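Long-range contacts in titin (Homo sapiens, PDB 6H4L), which is a giant muscle protein that probably acts as a scaffold of the sarcomere, here through an immunoglobulin-like domain of its M-band segment: residues 12-16 against 28-32; 34-40 against 83-87. All blocks are in the same frame, centred on the assembly; numbering follows the deposited sequence. Where two conformers were deposited one is given.

Both contacts belong to one immunoglobulin I-set domain and both draw on strand 26-35: contact 1 uses its middle, contact 2 its end and the loop that follows. Along the chain they come in series, contact 1 closing before contact 2 opens, and their centres lie about 15 Å apart. Contact 1 holds the crossing from strand 7-11 to strand 18-20, where the chain passes from one sheet of the beta sandwich to the other. Contact 2 joins the turn between strands 26-35 and 39-44, and the start of strand 39-44, to the end of strand 77-85, its neighbour in the second sheet. They touch in the interior, Val32 CG2 lying 4.0 Å from Cys83 SG, so the two are neighbours in the packing between the sheets.

Contact 1: residues 12-16 against 28-32; sequences TLRMR and FILNV
In this immunoglobulin sandwich, a classic beta bulge lies at the corner the chain turns at Thr12, after strand 7-11; residues 12-16 run antiparallel to residues 28-32 of strand 26-35, their end-to-end directions 169° apart. Thr12 and Leu13 both face Asn31; Leu13 and Asn31 form a hydrogen-bonded pair, CA to CA 4.9 Å. Thr12 is the bulged residue, with phi/psi of -102/-17° against the extended -136/122° of Leu13.

Direct hydrogen bonds gather at this end. Thr12 N donates to Asn31 O (2.9 Å), Asn31 N to Leu13 O (3.0 Å), and the t rotamer of Asn31 brings ND2 to Thr12 OG1 (2.8 Å), with Thr12 in p.

Farther on the backbones separate and water fills the gap. Water 1 donates to Arg14 O (2.9 Å) and Ile29 O (2.8 Å); water 2 accepts from Arg16 N (3.0 Å) and Ile29 N (3.1 Å).

Apolar contact comes mainly from buried Met15, which enters the core beside Trp42 of the facing sheet. Its CG lies 3.9 Å from Leu30 CD2. With chi angles m, t, m, its sulfur makes a Met-aromatic contact with Phe28, SD lying 4.6 Å from the ring centroid and 3.5 Å from Phe28 CB.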
ATOM      1  N   THR A  12       8.295  -7.024  -5.861  1.00 20.25           N
ATOM      2  CA  THR A  12       8.336  -7.644  -7.184  1.00 22.56           C
ATOM      3  C   THR A  12       7.183  -7.238  -8.109  1.00 24.70           C
ATOM      4  O   THR A  12       7.251  -7.459  -9.321  1.00 27.90           O
ATOM      5  CB  THR A  12       8.362  -9.179  -7.089  1.00 26.41           C
ATOM      6  OG1 THR A  12       7.130  -9.642  -6.524  1.00 28.70           O
ATOM      7  CG2 THR A  12       9.549  -9.654  -6.246  1.00 28.05           C
ATOM      8  N   LEU A  13       6.117  -6.684  -7.537  1.00 21.85           N
ATOM      9  CA  LEU A  13       5.013  -6.131  -8.318  1.00 24.47           C
ATOM     10  C   LEU A  13       4.655  -4.805  -7.678  1.00 20.80           C
ATOM     11  O   LEU A  13       4.332  -4.754  -6.484  1.00 22.17           O
ATOM     12  CB  LEU A  13       3.774  -7.033  -8.293  1.00 22.13           C
ATOM     13  CG  LEU A  13       2.552  -6.349  -8.929  1.00 26.90           C
ATOM     14  CD1 LEU A  13       2.730  -6.270 -10.437  1.00 31.55           C
ATOM     15  CD2 LEU A  13       1.262  -7.054  -8.561  1.00 34.23           C
ATOM     16  N   ARG A  14       4.734  -3.738  -8.461  1.00 24.75           N
ATOM     17  CA  ARG A  14       4.553  -2.407  -7.902  1.00 22.98           C
ATOM     18  C   ARG A  14       3.135  -1.894  -8.110  1.00 22.46           C
ATOM     19  O   ARG A  14       2.443  -2.306  -9.041  1.00 24.68           O
ATOM     20  CB  ARG A  14       5.569  -1.437  -8.505  1.00 29.92           C
ATOM     21  CG  ARG A  14       7.015  -1.802  -8.137  1.00 30.26           C
ATOM     22  CD  ARG A  14       7.974  -0.617  -8.186  1.00 41.63           C
ATOM     23  NE  ARG A  14       9.267  -0.960  -7.584  1.00 42.35           N
ATOM     24  CZ  ARG A  14       9.638  -0.625  -6.350  1.00 42.23           C
ATOM     25  NH1 ARG A  14       8.828   0.085  -5.577  1.00 37.31           N
ATOM     26  NH2 ARG A  14      10.831  -0.986  -5.891  1.00 43.44           N
ATOM     27  N   MET A  15       2.711  -0.995  -7.225  1.00 23.29           N
ATOM     28  CA  MET A  15       1.408  -0.355  -7.357  1.00 22.16           C
ATOM     29  C   MET A  15       1.250   0.420  -8.655  1.00 29.23           C
ATOM     30  O   MET A  15       2.225   0.916  -9.225  1.00 29.07           O
ATOM     31  CB  MET A  15       1.173   0.589  -6.187  1.00 25.36           C
ATOM     32  CG  MET A  15       0.849  -0.114  -4.886  1.00 26.41           C
ATOM     33  SD  MET A  15       0.508   1.118  -3.605  1.00 33.87           S
ATOM     34  CE  MET A  15       2.211   1.554  -3.346  1.00 16.23           C
ATOM     35  N   ARG A  16       0.002   0.534  -9.096  1.00 23.95           N
ATOM     36  CA  ARG A  16      -0.344   1.234 -10.325  1.00 24.71           C
ATOM     37  C   ARG A  16      -1.046   2.541 -10.015  1.00 29.63           C
ATOM     38  O   ARG A  16      -2.068   2.551  -9.337  1.00 30.75           O
ATOM     39  CB  ARG A  16      -1.307   0.390 -11.165  1.00 35.53           C
ATOM     40  CG  ARG A  16      -0.690  -0.840 -11.807  1.00 49.54           C
ATOM     41  CD  ARG A  16      -0.691  -0.709 -13.326  1.00 62.29           C
ATOM     42  NE  ARG A  16      -0.241  -1.930 -13.987  1.00 72.59           N
ATOM     43  CZ  ARG A  16      -1.027  -2.971 -14.243  1.00 79.30           C
ATOM     44  NH1 ARG A  16      -2.303  -2.938 -13.885  1.00 85.65           N
ATOM     45  NH2 ARG A  16      -0.541  -4.045 -14.855  1.00 75.93           N
ATOM     46  N   PHE A  28      -5.147  -0.484  -4.068  1.00 18.39           N
ATOM     47  CA  PHE A  28      -3.763  -0.571  -4.528  1.00 18.05           C
ATOM     48  C   PHE A  28      -3.244  -1.932  -4.100  1.00 20.34           C
ATOM     49  O   PHE A  28      -3.528  -2.394  -3.003  1.00 18.91           O
ATOM     50  CB  PHE A  28      -2.901   0.518  -3.893  1.00 19.99           C
ATOM     51  CG  PHE A  28      -3.148   1.908  -4.451  1.00 21.96           C
ATOM     52  CD1 PHE A  28      -2.549   2.304  -5.635  1.00 23.60           C
ATOM     53  CD2 PHE A  28      -3.945   2.812  -3.774  1.00 24.67           C
ATOM     54  CE1 PHE A  28      -2.754   3.576  -6.147  1.00 28.80           C
ATOM     55  CE2 PHE A  28      -4.165   4.093  -4.286  1.00 27.02           C
ATOM     56  CZ  PHE A  28      -3.566   4.470  -5.472  1.00 28.30           C
ATOM     57  N   ILE A  29      -2.469  -2.570  -4.960  1.00 18.03           N
ATOM     58  CA  ILE A  29      -1.962  -3.908  -4.649  1.00 17.61           C
ATOM     59  C   ILE A  29      -0.491  -3.963  -5.024  1.00 20.01           C
ATOM     60  O   ILE A  29      -0.101  -3.464  -6.071  1.00 19.72           O
ATOM     61  CB  ILE A  29      -2.737  -4.994  -5.419  1.00 22.42           C
ATOM     62  CG1 ILE A  29      -4.218  -4.975  -5.029  1.00 20.54           C
ATOM     63  CG2 ILE A  29      -2.159  -6.376  -5.123  1.00 26.94           C
ATOM     64  CD1 ILE A  29      -5.119  -5.779  -5.961  1.00 25.00           C
ATOM     65  N   LEU A  30       0.324  -4.552  -4.156  1.00 17.23           N
ATOM     66  CA  LEU A  30       1.721  -4.801  -4.512  1.00 18.10           C
ATOM     67  C   LEU A  30       2.127  -6.152  -3.963  1.00 17.86           C
ATOM     68  O   LEU A  30       1.403  -6.767  -3.192  1.00 18.91           O
ATOM     69  CB  LEU A  30       2.652  -3.699  -4.013  1.00 19.85           C
ATOM     70  CG  LEU A  30       2.857  -3.481  -2.520  1.00 16.87           C
ATOM     71  CD1 LEU A  30       4.177  -2.787  -2.248  1.00 20.30           C
ATOM     72  CD2 LEU A  30       1.715  -2.601  -1.979  1.00 18.36           C
ATOM     73  N   ASN A  31       3.272  -6.657  -4.411  1.00 17.67           N
ATOM     74  CA  ASN A  31       3.755  -7.916  -3.891  1.00 20.72           C
ATOM     75  C   ASN A  31       5.170  -7.751  -3.375  1.00 19.95           C
ATOM     76  O   ASN A  31       6.014  -7.187  -4.072  1.00 18.10           O
ATOM     77  CB  ASN A  31       3.776  -8.970  -4.992  1.00 19.10           C
ATOM     78  CG  ASN A  31       4.087 -10.343  -4.461  1.00 21.33           C
ATOM     79  OD1 ASN A  31       3.235 -11.013  -3.887  1.00 22.83           O
ATOM     80  ND2 ASN A  31       5.324 -10.769  -4.647  1.00 24.90           N
ATOM     81  N   VAL A  32       5.399  -8.206  -2.147  1.00 17.18           N
ATOM     82  CA  VAL A  32       6.726  -8.106  -1.524  1.00 18.73           C
ATOM     83  C   VAL A  32       7.213  -9.506  -1.170  1.00 18.97           C
ATOM     84  O   VAL A  32       6.432 -10.367  -0.748  1.00 19.21           O
ATOM     85  CB  VAL A  32       6.690  -7.193  -0.266  1.00 21.16           C
ATOM     86  CG1 VAL A  32       5.800  -7.797   0.819  1.00 21.51           C
ATOM     87  CG2 VAL A  32       8.109  -6.899   0.258  1.00 18.52           C
TER
HETATM   88  O   HOH W   1      -0.283  -3.149  -8.839  1.00 22.10           O
HETATM   89  O   HOH W   2      -2.087  -1.111  -7.669  1.00 19.96           O

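Contact 2: residues 34-40 against 83-87; sequences SKPTAEV and CTNYK
Asn85 reaches into the turn at Pro36, its p rotamer (chi1 71°) placing ND2 3.0 Å from Pro36 O in a nearly straight hydrogen bond. Ser34 OG donates to the same Pro36 O (2.8 Å), bracing a bend that begins with the cis peptide before Pro36. The other end of the amide makes an Asx turn, Asn85 OD1 accepting from Lys87 N at 2.9 Å. Tyr86, also p, brings its ring back alongside the proline, CE2 3.5 Å from Pro36 CD.

Beyond the turn the chains pair as antiparallel strands. Glu39 and Thr84 are a hydrogen-bonded pair: Glu39 N to Thr84 O 2.8 Å, Thr84 N to Glu39 O 2.9 Å. Val40 and Cys83 form the next, non-hydrogen-bonded pair, CA to CA 4.7 Å. Cys83 CB also meets Ala38 CB at 3.9 Å.

The contact thus links strands 39-44 and 77-85 at one end of the sandwich; Val40 and Cys83 pack on Leu64 of strand 63-68, while Asn85 ND2 also hydrogen-bonds to His7 O of strand 7-11.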
ATOM      1  N   SER A  34       9.794 -11.195   1.407  1.00 18.76           N
ATOM      2  CA  SER A  34      10.463 -10.781   2.644  1.00 19.33           C
ATOM      3  C   SER A  34      10.606 -11.970   3.578  1.00 25.79           C
ATOM      4  O   SER A  34       9.667 -12.734   3.753  1.00 27.24           O
ATOM      5  CB  SER A  34       9.637  -9.668   3.325  1.00 20.12           C
ATOM      6  OG  SER A  34      10.240  -9.195   4.510  1.00 23.68           O
ATOM      7  N   LYS A  35      11.792 -12.155   4.151  1.00 23.47           N
ATOM      8  CA  LYS A  35      11.986 -13.197   5.155  1.00 26.37           C
ATOM      9  C   LYS A  35      12.951 -12.699   6.229  1.00 23.43           C
ATOM     10  O   LYS A  35      14.103 -12.432   5.943  1.00 24.07           O
ATOM     11  CB  LYS A  35      12.544 -14.475   4.509  1.00 26.76           C
ATOM     12  CG  LYS A  35      12.662 -15.628   5.477  1.00 27.57           C
ATOM     13  CD  LYS A  35      13.347 -16.833   4.828  1.00 31.02           C
ATOM     14  CE  LYS A  35      13.477 -17.975   5.818  1.00 39.51           C
ATOM     15  NZ  LYS A  35      14.041 -19.200   5.174  1.00 48.15           N
ATOM     16  N   PRO A  36      12.481 -12.560   7.480  1.00 24.61           N
ATOM     17  CA  PRO A  36      11.114 -12.815   7.939  1.00 27.77           C
ATOM     18  C   PRO A  36      10.087 -11.855   7.347  1.00 24.28           C
ATOM     19  O   PRO A  36      10.436 -10.868   6.695  1.00 21.99           O
ATOM     20  CB  PRO A  36      11.199 -12.592   9.454  1.00 31.20           C
ATOM     21  CG  PRO A  36      12.408 -11.768   9.669  1.00 33.52           C
ATOM     22  CD  PRO A  36      13.365 -12.140   8.582  1.00 27.50           C
ATOM     23  N   THR A  37       8.819 -12.170   7.563  0.53 25.73           N
ATOM     24  CA  THR A  37       7.731 -11.381   7.007  0.53 24.91           C
ATOM     25  C   THR A  37       7.823  -9.922   7.430  0.53 22.53           C
ATOM     26  O   THR A  37       8.112  -9.611   8.585  0.53 26.10           O
ATOM     27  CB  THR A  37       6.377 -11.959   7.406  0.53 26.74           C
ATOM     28  OG1 THR A  37       6.378 -12.256   8.810  0.53 30.86           O
ATOM     29  CG2 THR A  37       6.120 -13.234   6.632  0.53 27.85           C
ATOM     30  N   ALA A  38       7.570  -9.045   6.466  1.00 23.47           N
ATOM     31  CA  ALA A  38       7.722  -7.609   6.623  1.00 20.65           C
ATOM     32  C   ALA A  38       6.632  -7.024   7.500  1.00 22.41           C
ATOM     33  O   ALA A  38       5.484  -7.465   7.462  1.00 26.43           O
ATOM     34  CB  ALA A  38       7.681  -6.932   5.255  1.00 24.37           C
ATOM     35  N   GLU A  39       7.020  -6.029   8.282  1.00 23.27           N
ATOM     36  CA  GLU A  39       6.064  -5.122   8.912  1.00 25.87           C
ATOM     37  C   GLU A  39       5.726  -4.097   7.845  1.00 20.94           C
ATOM     38  O   GLU A  39       6.629  -3.579   7.174  1.00 22.27           O
ATOM     39  CB  GLU A  39       6.700  -4.417  10.106  1.00 28.52           C
ATOM     40  CG  GLU A  39       7.052  -5.326  11.266  1.00 55.56           C
ATOM     41  CD  GLU A  39       5.832  -5.906  11.958  1.00 72.61           C
ATOM     42  OE1 GLU A  39       4.799  -5.208  12.037  1.00 77.60           O
ATOM     43  OE2 GLU A  39       5.906  -7.068  12.411  1.00 79.39           O
ATOM     44  N   VAL A  40       4.438  -3.813   7.667  1.00 21.17           N
ATOM     45  CA  VAL A  40       4.012  -2.928   6.594  1.00 17.56           C
ATOM     46  C   VAL A  40       3.322  -1.707   7.187  1.00 18.81           C
ATOM     47  O   VAL A  40       2.472  -1.831   8.083  1.00 24.58           O
ATOM     48  CB  VAL A  40       3.050  -3.658   5.623  1.00 17.80           C
ATOM     49  CG1 VAL A  40       2.643  -2.750   4.493  1.00 22.17           C
ATOM     50  CG2 VAL A  40       3.741  -4.917   5.056  1.00 22.34           C
ATOM     51  N   CYS A  83       7.831  -1.464   3.647  1.00 17.85           N
ATOM     52  CA  CYS A  83       7.948  -2.843   4.118  1.00 19.80           C
ATOM     53  C   CYS A  83       9.290  -3.012   4.792  1.00 17.21           C
ATOM     54  O   CYS A  83      10.321  -2.752   4.169  1.00 19.48           O
ATOM     55  CB  CYS A  83       7.924  -3.806   2.937  1.00 20.02           C
ATOM     56  SG  CYS A  83       6.445  -3.612   1.922  1.00 21.64           S
ATOM     57  N   THR A  84       9.286  -3.435   6.050  1.00 15.85           N
ATOM     58  CA  THR A  84      10.523  -3.472   6.832  1.00 18.13           C
ATOM     59  C   THR A  84      10.710  -4.807   7.541  1.00 24.39           C
ATOM     60  O   THR A  84       9.769  -5.393   8.060  1.00 23.09           O
ATOM     61  CB  THR A  84      10.521  -2.354   7.901  1.00 21.50           C
ATOM     62  OG1 THR A  84      10.328  -1.081   7.265  1.00 23.92           O
ATOM     63  CG2 THR A  84      11.840  -2.325   8.676  1.00 29.89           C
ATOM     64  N   ASN A  85      11.942  -5.290   7.554  1.00 20.37           N
ATOM     65  CA  ASN A  85      12.331  -6.314   8.511  1.00 21.07           C
ATOM     66  C   ASN A  85      13.748  -6.005   8.995  1.00 21.43           C
ATOM     67  O   ASN A  85      14.320  -4.973   8.630  1.00 20.96           O
ATOM     68  CB  ASN A  85      12.155  -7.746   7.955  1.00 22.56           C
ATOM     69  CG  ASN A  85      13.160  -8.104   6.867  1.00 21.84           C
ATOM     70  OD1 ASN A  85      14.126  -7.381   6.629  1.00 21.79           O
ATOM     71  ND2 ASN A  85      12.937  -9.246   6.206  1.00 21.91           N
ATOM     72  N   TYR A  86      14.315  -6.862   9.833  1.00 22.19           N
ATOM     73  CA  TYR A  86      15.611  -6.534  10.420  1.00 26.84           C
ATOM     74  C   TYR A  86      16.730  -6.437   9.382  1.00 25.04           C
ATOM     75  O   TYR A  86      17.765  -5.827   9.636  1.00 25.99           O
ATOM     76  CB  TYR A  86      15.964  -7.508  11.544  1.00 28.68           C
ATOM     77  CG  TYR A  86      16.531  -8.837  11.093  1.00 23.60           C
ATOM     78  CD1 TYR A  86      17.904  -9.026  11.011  1.00 30.29           C
ATOM     79  CD2 TYR A  86      15.699  -9.912  10.795  1.00 24.58           C
ATOM     80  CE1 TYR A  86      18.441 -10.240  10.622  1.00 28.30           C
ATOM     81  CE2 TYR A  86      16.231 -11.150  10.413  1.00 26.69           C
ATOM     82  CZ  TYR A  86      17.603 -11.298  10.329  1.00 27.40           C
ATOM     83  OH  TYR A  86      18.155 -12.508   9.947  1.00 27.34           O
ATOM     84  N   LYS A  87      16.502  -7.027   8.210  1.00 22.33           N
ATOM     85  CA  LYS A  87      17.477  -7.023   7.126  1.00 23.13           C
ATOM     86  C   LYS A  87      17.463  -5.775   6.251  1.00 24.92           C
ATOM     87  O   LYS A  87      18.461  -5.480   5.589  1.00 26.41           O
ATOM     88  CB  LYS A  87      17.276  -8.247   6.230  1.00 26.41           C
ATOM     89  CG  LYS A  87      17.813  -9.525   6.806  1.00 28.55           C
ATOM     90  CD  LYS A  87      19.335  -9.449   6.863  1.00 34.66           C
ATOM     91  CE  LYS A  87      19.967 -10.805   6.969  1.00 41.76           C
ATOM     92  NZ  LYS A  87      21.443 -10.662   6.896  1.00 36.08           N
TER
HETATM   93  O   HOH W   3       7.469  -0.508   7.644  1.00 27.36           O